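Local coordinates for ABC transporter, substrate binding protein (Mannopine) (Agrobacterium fabrum, PDB 5L9S), which serves as the periplasmic substrate-binding protein of an ABC transporter, probably delivering the opine mannopine for uptake, at residues L106-T111 with A231-D236. Numbering follows the deposited sequence.
Sequences LQSTST and AFLVGD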
ATOM      1  N   LEU A 106       1.533   7.154  -5.811  1.00 40.50           N
ATOM      2  CA  LEU A 106       0.394   8.015  -5.568  1.00 39.36           C
ATOM      3  C   LEU A 106       0.261   8.136  -4.061  1.00 43.64           C
ATOM      4  O   LEU A 106       0.392   9.234  -3.517  1.00 45.63           O
ATOM      5  CB  LEU A 106      -0.876   7.430  -6.189  1.00 38.73           C
ATOM      6  CG  LEU A 106      -2.101   8.284  -6.052  1.00 43.52           C
ATOM      7  CD1 LEU A 106      -2.090   9.434  -7.042  1.00 45.42           C
ATOM      8  CD2 LEU A 106      -3.335   7.463  -6.236  1.00 45.91           C
ATOM      9  N   GLN A 107       0.031   7.007  -3.378  1.00 36.67           N
ATOM     10  CA  GLN A 107      -0.154   6.974  -1.928  1.00 35.41           C
ATOM     11  C   GLN A 107       0.149   5.573  -1.418  1.00 44.08           C
ATOM     12  O   GLN A 107       0.059   4.621  -2.195  1.00 44.74           O
ATOM     13  CB  GLN A 107      -1.586   7.409  -1.542  1.00 35.11           C
ATOM     14  CG  GLN A 107      -2.716   6.716  -2.312  1.00 45.60           C
ATOM     15  CD  GLN A 107      -3.085   5.305  -1.922  1.00 59.38           C
ATOM     16  OE1 GLN A 107      -3.850   4.663  -2.645  1.00 52.75           O
ATOM     17  NE2 GLN A 107      -2.582   4.765  -0.806  1.00 55.22           N
ATOM     18  N   SER A 108       0.438   5.431  -0.112  1.00 41.33           N
ATOM     19  CA  SER A 108       0.724   4.119   0.476  1.00 39.92           C
ATOM     20  C   SER A 108      -0.139   3.837   1.709  1.00 42.16           C
ATOM     21  O   SER A 108      -0.584   4.739   2.414  1.00 42.14           O
ATOM     22  CB  SER A 108       2.211   3.938   0.774  1.00 43.80           C
ATOM     23  OG  SER A 108       3.024   3.909  -0.383  1.00 53.25           O
ATOM     24  N   THR A 109      -0.386   2.574   1.942  1.00 39.53           N
ATOM     25  CA  THR A 109      -1.232   2.139   3.013  1.00 40.66           C
ATOM     26  C   THR A 109      -0.407   1.222   3.895  1.00 44.26           C
ATOM     27  O   THR A 109       0.548   0.595   3.425  1.00 45.16           O
ATOM     28  CB  THR A 109      -2.555   1.609   2.399  1.00 58.99           C
ATOM     29  OG1 THR A 109      -3.355   2.762   2.126  1.00 61.61           O
ATOM     30  CG2 THR A 109      -3.346   0.738   3.332  1.00 64.53           C
ATOM     31  N   SER A 110      -0.740   1.182   5.177  1.00 38.54           N
ATOM     32  CA  SER A 110      -0.027   0.368   6.134  1.00 37.40           C
ATOM     33  C   SER A 110      -0.776  -0.901   6.527  1.00 40.55           C
ATOM     34  O   SER A 110      -2.006  -0.929   6.574  1.00 39.93           O
ATOM     35  CB  SER A 110       0.313   1.184   7.379  1.00 38.45           C
ATOM     36  OG  SER A 110       1.223   2.237   7.107  1.00 46.37           O
ATOM     37  N   THR A 111      -0.010  -1.956   6.773  1.00 37.15           N
ATOM     38  CA  THR A 111      -0.460  -3.242   7.303  1.00 37.58           C
ATOM     39  C   THR A 111       0.444  -3.342   8.521  1.00 40.70           C
ATOM     40  O   THR A 111       1.661  -3.300   8.396  1.00 40.47           O
ATOM     41  CB  THR A 111      -0.305  -4.420   6.303  1.00 44.39           C
ATOM     42  OG1 THR A 111      -0.944  -4.108   5.063  1.00 41.65           O
ATOM     43  CG2 THR A 111      -0.937  -5.690   6.821  1.00 37.23           C
ATOM     44  N   ALA A 231       5.917  -1.979  10.438  1.00 37.76           N
ATOM     45  CA  ALA A 231       4.688  -1.850   9.644  1.00 36.16           C
ATOM     46  C   ALA A 231       5.027  -1.953   8.157  1.00 35.39           C
ATOM     47  O   ALA A 231       6.081  -1.500   7.734  1.00 33.09           O
ATOM     48  CB  ALA A 231       4.021  -0.510   9.925  1.00 36.97           C
ATOM     49  N   PHE A 232       4.160  -2.580   7.373  1.00 32.68           N
ATOM     50  CA  PHE A 232       4.380  -2.730   5.942  1.00 32.59           C
ATOM     51  C   PHE A 232       3.677  -1.603   5.171  1.00 36.66           C
ATOM     52  O   PHE A 232       2.444  -1.512   5.182  1.00 35.57           O
ATOM     53  CB  PHE A 232       3.966  -4.134   5.477  1.00 34.73           C
ATOM     54  CG  PHE A 232       4.647  -5.241   6.256  1.00 37.43           C
ATOM     55  CD1 PHE A 232       5.921  -5.691   5.900  1.00 40.51           C
ATOM     56  CD2 PHE A 232       4.015  -5.841   7.343  1.00 40.12           C
ATOM     57  CE1 PHE A 232       6.563  -6.690   6.642  1.00 42.09           C
ATOM     58  CE2 PHE A 232       4.658  -6.853   8.075  1.00 43.07           C
ATOM     59  CZ  PHE A 232       5.929  -7.259   7.728  1.00 41.20           C
ATOM     60  N   LEU A 233       4.473  -0.721   4.542  1.00 35.28           N
ATOM     61  CA  LEU A 233       3.960   0.408   3.748  1.00 35.91           C
ATOM     62  C   LEU A 233       3.948   0.059   2.290  1.00 41.01           C
ATOM     63  O   LEU A 233       4.996   0.008   1.663  1.00 43.06           O
ATOM     64  CB  LEU A 233       4.757   1.687   4.006  1.00 35.96           C
ATOM     65  CG  LEU A 233       4.093   2.990   3.570  1.00 38.47           C
ATOM     66  CD1 LEU A 233       2.904   3.342   4.441  1.00 37.48           C
ATOM     67  CD2 LEU A 233       5.086   4.114   3.559  1.00 39.65           C
ATOM     68  N   VAL A 234       2.765  -0.265   1.770  1.00 39.14           N
ATOM     69  CA  VAL A 234       2.556  -0.709   0.389  1.00 40.18           C
ATOM     70  C   VAL A 234       1.548   0.215  -0.258  1.00 43.74           C
ATOM     71  O   VAL A 234       0.468   0.441   0.285  1.00 43.65           O
ATOM     72  CB  VAL A 234       2.087  -2.207   0.326  1.00 45.34           C
ATOM     73  CG1 VAL A 234       1.985  -2.707  -1.115  1.00 46.36           C
ATOM     74  CG2 VAL A 234       3.013  -3.123   1.123  1.00 45.48           C
ATOM     75  N   GLY A 235       1.869   0.704  -1.432  1.00 40.38           N
ATOM     76  CA  GLY A 235       0.929   1.566  -2.129  1.00 40.59           C
ATOM     77  C   GLY A 235       0.678   1.288  -3.592  1.00 44.74           C
ATOM     78  O   GLY A 235       0.954   0.197  -4.110  1.00 45.59           O
ATOM     79  N   ASP A 236       0.081   2.294  -4.235  1.00 39.75           N
ATOM     80  CA  ASP A 236      -0.308   2.314  -5.637  1.00 39.94           C
ATOM     81  C   ASP A 236       0.605   3.204  -6.426  1.00 40.86           C
ATOM     82  O   ASP A 236       1.049   4.240  -5.924  1.00 41.50           O
ATOM     83  CB  ASP A 236      -1.770   2.810  -5.794  1.00 41.48           C
ATOM     84  CG  ASP A 236      -2.867   1.839  -5.359  1.00 57.67           C
ATOM     85  OD1 ASP A 236      -2.533   0.759  -4.803  1.00 57.31           O
ATOM     86  OD2 ASP A 236      -4.056   2.156  -5.574  1.00 67.56           O
TER
HETATM   87  O   HOH W   1       0.508  -2.679   3.419  1.00 50.98           O
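The two strands come closest at a non-hydrogen-bonded antiparallel pair: Ser108 CA and Gly235 CA are 3.7 Å apart, a gap that leaves no room for a CB on Gly235. Gly235 CA instead rests against Gln107 O. On the face carrying Ser110, Leu233 places its CG anti to its own backbone N (chi1 -163°), bringing that atom to 3.5 Å from Ser108 CB and its CD1 to 3.3 Å from Ser110 OG, with Ile302 packing on the leucine. Six backbone hydrogen bonds tie the strands, the straightest from Leu106 N to Asp236 O; Thr109 N reaches Val234 O (2.8 Å) from above the carbonyl plane. These are the middles of the long strands 103-116 and 224-240, running as the paired crossover strands that join the two lobes of a periplasmic binding protein. The other face is looser where Thr109, Val234 and Asp236 are partly open to solvent, whereas Phe232 packs against Trp127 and helix 149-158. A water bridges Thr111 OG1 (2.6 Å) and Phe232 O, donating to the carbonyl. Farther along, Gln107 and Asp236 lie alongside each other, OE1 and OD2 3.9 Å apart, while Tyr14 OH hydrogen-bonds Asp236 OD2.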